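Local coordinates for phenylacetic acid degradation protein PaaI (Thermus thermophilus HB8, PDB 1WLU) that probably hydrolyses acyl-CoA thioesters as a hot dog fold thioesterase linked to phenylacetic acid degradation, and binds coenzyme A, at residues 19-27 / 75-86. Residues are numbered along the deposited sequence; the frame is centred on the assembly and turned at random.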
ATOM      1  N   GLY A  19      -6.170 -14.187 -16.903  1.00 13.78           N
ATOM      2  CA  GLY A  19      -5.257 -13.410 -16.079  1.00 14.19           C
ATOM      3  C   GLY A  19      -4.986 -11.968 -16.476  1.00 14.47           C
ATOM      4  O   GLY A  19      -4.150 -11.312 -15.852  1.00 15.91           O
ATOM      5  N   GLU A  20      -5.678 -11.454 -17.487  1.00 14.45           N
ATOM      6  CA  GLU A  20      -5.434 -10.082 -17.912  1.00 15.84           C
ATOM      7  C   GLU A  20      -6.658  -9.378 -18.481  1.00 14.98           C
ATOM      8  O   GLU A  20      -7.601 -10.020 -18.948  1.00 15.13           O
ATOM      9  CB  GLU A  20      -4.289 -10.050 -18.932  1.00 18.34           C
ATOM     10  CG  GLU A  20      -4.576 -10.747 -20.249  1.00 21.93           C
ATOM     11  CD  GLU A  20      -3.340 -10.835 -21.123  1.00 23.55           C
ATOM     12  OE1 GLU A  20      -2.541 -11.777 -20.936  1.00 29.22           O
ATOM     13  OE2 GLU A  20      -3.154  -9.953 -21.983  1.00 26.99           O
ATOM     14  N   ALA A  21      -6.642  -8.051 -18.435  1.00 13.82           N
ATOM     15  CA  ALA A  21      -7.751  -7.262 -18.947  1.00 13.87           C
ATOM     16  C   ALA A  21      -7.353  -5.812 -19.150  1.00 14.03           C
ATOM     17  O   ALA A  21      -6.466  -5.300 -18.470  1.00 15.25           O
ATOM     18  CB  ALA A  21      -8.930  -7.336 -17.990  1.00 15.02           C
ATOM     19  N   VAL A  22      -8.002  -5.164 -20.109  1.00 14.00           N
ATOM     20  CA  VAL A  22      -7.774  -3.752 -20.377  1.00 13.94           C
ATOM     21  C   VAL A  22      -9.147  -3.098 -20.400  1.00 14.89           C
ATOM     22  O   VAL A  22     -10.052  -3.556 -21.104  1.00 14.87           O
ATOM     23  CB  VAL A  22      -7.088  -3.504 -21.740  1.00 14.07           C
ATOM     24  CG1 VAL A  22      -6.963  -2.001 -21.987  1.00 15.36           C
ATOM     25  CG2 VAL A  22      -5.711  -4.154 -21.766  1.00 13.90           C
ATOM     26  N   VAL A  23      -9.304  -2.046 -19.604  1.00 13.51           N
ATOM     27  CA  VAL A  23     -10.553  -1.299 -19.517  1.00 14.19           C
ATOM     28  C   VAL A  23     -10.233   0.137 -19.893  1.00 15.47           C
ATOM     29  O   VAL A  23      -9.208   0.678 -19.477  1.00 15.88           O
ATOM     30  CB  VAL A  23     -11.142  -1.353 -18.091  1.00 14.07           C
ATOM     31  CG1 VAL A  23     -12.353  -0.433 -17.980  1.00 15.69           C
ATOM     32  CG2 VAL A  23     -11.542  -2.784 -17.755  1.00 14.04           C
ATOM     33  N   ALA A  24     -11.103   0.754 -20.684  1.00 14.78           N
ATOM     34  CA  ALA A  24     -10.875   2.121 -21.124  1.00 15.34           C
ATOM     35  C   ALA A  24     -12.058   3.028 -20.845  1.00 15.26           C
ATOM     36  O   ALA A  24     -13.194   2.575 -20.703  1.00 16.04           O
ATOM     37  CB  ALA A  24     -10.559   2.138 -22.615  1.00 16.50           C
ATOM     38  N   GLY A  25     -11.776   4.321 -20.773  1.00 15.11           N
ATOM     39  CA  GLY A  25     -12.825   5.287 -20.532  1.00 17.02           C
ATOM     40  C   GLY A  25     -12.350   6.670 -20.915  1.00 17.52           C
ATOM     41  O   GLY A  25     -11.201   6.857 -21.311  1.00 19.57           O
ATOM     42  N   GLU A  26     -13.247   7.640 -20.821  1.00 17.54           N
ATOM     43  CA  GLU A  26     -12.903   9.016 -21.131  1.00 18.82           C
ATOM     44  C   GLU A  26     -13.305   9.841 -19.923  1.00 17.77           C
ATOM     45  O   GLU A  26     -14.351   9.594 -19.322  1.00 18.26           O
ATOM     46  CB  GLU A  26     -13.665   9.505 -22.368  1.00 20.92           C
ATOM     47  CG  GLU A  26     -13.256  10.904 -22.817  1.00 26.09           C
ATOM     48  CD  GLU A  26     -14.007  11.374 -24.048  1.00 29.95           C
ATOM     49  OE1 GLU A  26     -14.015  10.640 -25.057  1.00 32.13           O
ATOM     50  OE2 GLU A  26     -14.582  12.482 -24.011  1.00 31.74           O
ATOM     51  N   VAL A  27     -12.467  10.800 -19.552  1.00 16.49           N
ATOM     52  CA  VAL A  27     -12.775  11.655 -18.416  1.00 17.07           C
ATOM     53  C   VAL A  27     -13.858  12.637 -18.849  1.00 16.61           C
ATOM     54  O   VAL A  27     -13.634  13.472 -19.726  1.00 19.21           O
ATOM     55  CB  VAL A  27     -11.531  12.440 -17.948  1.00 16.83           C
ATOM     56  CG1 VAL A  27     -11.894  13.337 -16.773  1.00 17.08           C
ATOM     57  CG2 VAL A  27     -10.424  11.472 -17.550  1.00 17.78           C
ATOM     58  N   GLY A  75      -7.239  15.888 -17.450  1.00 17.82           N
ATOM     59  CA  GLY A  75      -8.344  16.820 -17.562  1.00 18.59           C
ATOM     60  C   GLY A  75      -9.500  16.230 -18.342  1.00 18.99           C
ATOM     61  O   GLY A  75      -9.399  15.127 -18.885  1.00 18.45           O
ATOM     62  N   ALA A  76     -10.607  16.963 -18.398  1.00 19.91           N
ATOM     63  CA  ALA A  76     -11.779  16.503 -19.126  1.00 20.21           C
ATOM     64  C   ALA A  76     -11.408  16.206 -20.573  1.00 19.52           C
ATOM     65  O   ALA A  76     -10.645  16.950 -21.194  1.00 19.83           O
ATOM     66  CB  ALA A  76     -12.875  17.561 -19.074  1.00 21.99           C
ATOM     67  N   GLY A  77     -11.945  15.111 -21.101  1.00 18.94           N
ATOM     68  CA  GLY A  77     -11.671  14.737 -22.476  1.00 18.91           C
ATOM     69  C   GLY A  77     -10.551  13.728 -22.648  1.00 19.20           C
ATOM     70  O   GLY A  77     -10.419  13.117 -23.707  1.00 20.43           O
ATOM     71  N   ALA A  78      -9.741  13.546 -21.612  1.00 17.76           N
ATOM     72  CA  ALA A  78      -8.636  12.602 -21.694  1.00 17.20           C
ATOM     73  C   ALA A  78      -9.119  11.165 -21.846  1.00 17.21           C
ATOM     74  O   ALA A  78     -10.040  10.730 -21.151  1.00 17.73           O
ATOM     75  CB  ALA A  78      -7.754  12.719 -20.456  1.00 18.37           C
ATOM     76  N   ARG A  79      -8.499  10.446 -22.775  1.00 17.80           N
ATOM     77  CA  ARG A  79      -8.807   9.042 -23.014  1.00 18.71           C
ATOM     78  C   ARG A  79      -7.816   8.281 -22.145  1.00 18.14           C
ATOM     79  O   ARG A  79      -6.606   8.498 -22.241  1.00 19.11           O
ATOM     80  CB  ARG A  79      -8.587   8.684 -24.486  1.00 21.26           C
ATOM     81  CG  ARG A  79      -9.608   9.275 -25.448  1.00 27.64           C
ATOM     82  CD  ARG A  79     -10.965   8.602 -25.294  1.00 32.56           C
ATOM     83  NE  ARG A  79     -11.892   8.989 -26.354  1.00 36.95           N
ATOM     84  CZ  ARG A  79     -13.116   8.489 -26.497  1.00 39.23           C
ATOM     85  NH1 ARG A  79     -13.568   7.579 -25.646  1.00 39.36           N
ATOM     86  NH2 ARG A  79     -13.889   8.899 -27.495  1.00 40.76           N
ATOM     87  N   VAL A  80      -8.321   7.394 -21.300  1.00 16.66           N
ATOM     88  CA  VAL A  80      -7.455   6.646 -20.403  1.00 16.32           C
ATOM     89  C   VAL A  80      -7.754   5.150 -20.428  1.00 15.66           C
ATOM     90  O   VAL A  80      -8.889   4.735 -20.665  1.00 15.37           O
ATOM     91  CB  VAL A  80      -7.596   7.200 -18.963  1.00 18.35           C
ATOM     92  CG1 VAL A  80      -9.029   7.046 -18.492  1.00 20.53           C
ATOM     93  CG2 VAL A  80      -6.624   6.508 -18.025  1.00 19.05           C
ATOM     94  N   GLU A  81      -6.719   4.351 -20.190  1.00 14.76           N
ATOM     95  CA  GLU A  81      -6.826   2.896 -20.176  1.00 16.08           C
ATOM     96  C   GLU A  81      -6.172   2.323 -18.928  1.00 14.18           C
ATOM     97  O   GLU A  81      -5.216   2.893 -18.403  1.00 15.02           O
ATOM     98  CB  GLU A  81      -6.107   2.292 -21.385  1.00 19.06           C
ATOM     99  CG  GLU A  81      -6.830   2.381 -22.708  1.00 23.06           C
ATOM    100  CD  GLU A  81      -5.960   1.890 -23.851  1.00 22.56           C
ATOM    101  OE1 GLU A  81      -5.044   1.074 -23.597  1.00 24.95           O
ATOM    102  OE2 GLU A  81      -6.194   2.315 -25.001  1.00 27.57           O
ATOM    103  N   ALA A  82      -6.693   1.194 -18.462  1.00 13.16           N
ATOM    104  CA  ALA A  82      -6.129   0.497 -17.311  1.00 13.12           C
ATOM    105  C   ALA A  82      -5.794  -0.903 -17.817  1.00 13.42           C
ATOM    106  O   ALA A  82      -6.681  -1.653 -18.238  1.00 13.76           O
ATOM    107  CB  ALA A  82      -7.130   0.432 -16.174  1.00 12.94           C
ATOM    108  N   ARG A  83      -4.508  -1.235 -17.796  1.00 12.51           N
ATOM    109  CA  ARG A  83      -4.017  -2.522 -18.277  1.00 13.17           C
ATOM    110  C   ARG A  83      -3.602  -3.411 -17.115  1.00 13.01           C
ATOM    111  O   ARG A  83      -2.590  -3.155 -16.459  1.00 12.84           O
ATOM    112  CB  ARG A  83      -2.830  -2.286 -19.210  1.00 13.50           C
ATOM    113  CG  ARG A  83      -3.147  -1.303 -20.325  1.00 16.26           C
ATOM    114  CD  ARG A  83      -1.894  -0.811 -21.013  1.00 19.61           C
ATOM    115  NE  ARG A  83      -2.210   0.134 -22.081  1.00 21.65           N
ATOM    116  CZ  ARG A  83      -1.297   0.766 -22.809  1.00 21.84           C
ATOM    117  NH1 ARG A  83      -0.008   0.555 -22.583  1.00 23.16           N
ATOM    118  NH2 ARG A  83      -1.674   1.601 -23.770  1.00 23.83           N
ATOM    119  N   ALA A  84      -4.383  -4.461 -16.871  1.00 12.51           N
ATOM    120  CA  ALA A  84      -4.119  -5.380 -15.772  1.00 11.56           C
ATOM    121  C   ALA A  84      -3.407  -6.649 -16.212  1.00 13.06           C
ATOM    122  O   ALA A  84      -3.806  -7.292 -17.183  1.00 13.63           O
ATOM    123  CB  ALA A  84      -5.431  -5.738 -15.075  1.00 13.18           C
ATOM    124  N   VAL A  85      -2.345  -6.995 -15.492  1.00 12.52           N
ATOM    125  CA  VAL A  85      -1.579  -8.203 -15.767  1.00 13.33           C
ATOM    126  C   VAL A  85      -1.387  -8.952 -14.453  1.00 13.91           C
ATOM    127  O   VAL A  85      -1.309  -8.349 -13.383  1.00 14.08           O
ATOM    128  CB  VAL A  85      -0.194  -7.893 -16.381  1.00 14.36           C
ATOM    129  CG1 VAL A  85      -0.361  -7.140 -17.689  1.00 15.42           C
ATOM    130  CG2 VAL A  85       0.654  -7.099 -15.403  1.00 16.41           C
ATOM    131  N   GLU A  86      -1.309 -10.272 -14.542  1.00 13.36           N
ATOM    132  CA  GLU A  86      -1.152 -11.117 -13.367  1.00 12.99           C
ATOM    133  C   GLU A  86       0.301 -11.197 -12.911  1.00 13.97           C
ATOM    134  O   GLU A  86       1.193 -11.504 -13.703  1.00 15.72           O
ATOM    135  CB  GLU A  86      -1.679 -12.510 -13.690  1.00 14.26           C
ATOM    136  CG  GLU A  86      -1.967 -13.378 -12.496  1.00 15.03           C
ATOM    137  CD  GLU A  86      -2.692 -14.633 -12.911  1.00 15.51           C
ATOM    138  OE1 GLU A  86      -2.035 -15.549 -13.447  1.00 16.94           O
ATOM    139  OE2 GLU A  86      -3.923 -14.686 -12.724  1.00 15.62           O
TER
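V23 and A82 face each other in the antiparallel sheet of the hot dog fold, where strand 20-26 runs beside strand 79-86. Their pair is joined by two backbone hydrogen bonds, V23 N to A82 O (3.0 Å) and A82 N to V23 O (2.8 Å). A21 with A84 and G25 with V80 form the other hydrogen-bonded pairs. The sheet has two unlike faces. V23, V80 and A82 lie against L46 of helix 40-56, the helix the sheet wraps around. V22, A24, E26, R79, E81 and R83 are on the other face. There the A24 CB meets E81 CG at 3.7 Å, and V22 runs alongside R83, its CG2 near R83 CG. R83 turns the edge of its guanidinium to E81 OE1, in plane, in a salt bridge along its own strand, whose two hydrogen bonds, from NE and NH2, are weak.

E26 crosses to R79. Its CB lies near R79 NH1. CG points opposite the backbone N (chi1 -175°) and rests against the carbonyl oxygens of A78 and G77. CD sits over the centre of the R79 guanidinium, 3.8 Å above its plane, with the two planes 80° apart. OE1 makes a salt bridge to R79 by charge alone, since no N-H points at it; its exact position is doubtful. OE2 lies near G77 CA. An alanine at E26 takes away the carboxylate over the R79 guanidinium, and the arginine would probably be left without its partner across the strands and be freer to swing.

Beyond the strands, V27 packs on the type II turn G75 to A78. Its CG2 touches A78 CB at 4.1 Å. V27 N donates to A78 O, and V27 O accepts G77 N at 2.7 Å, with an N-H...O angle of 174°.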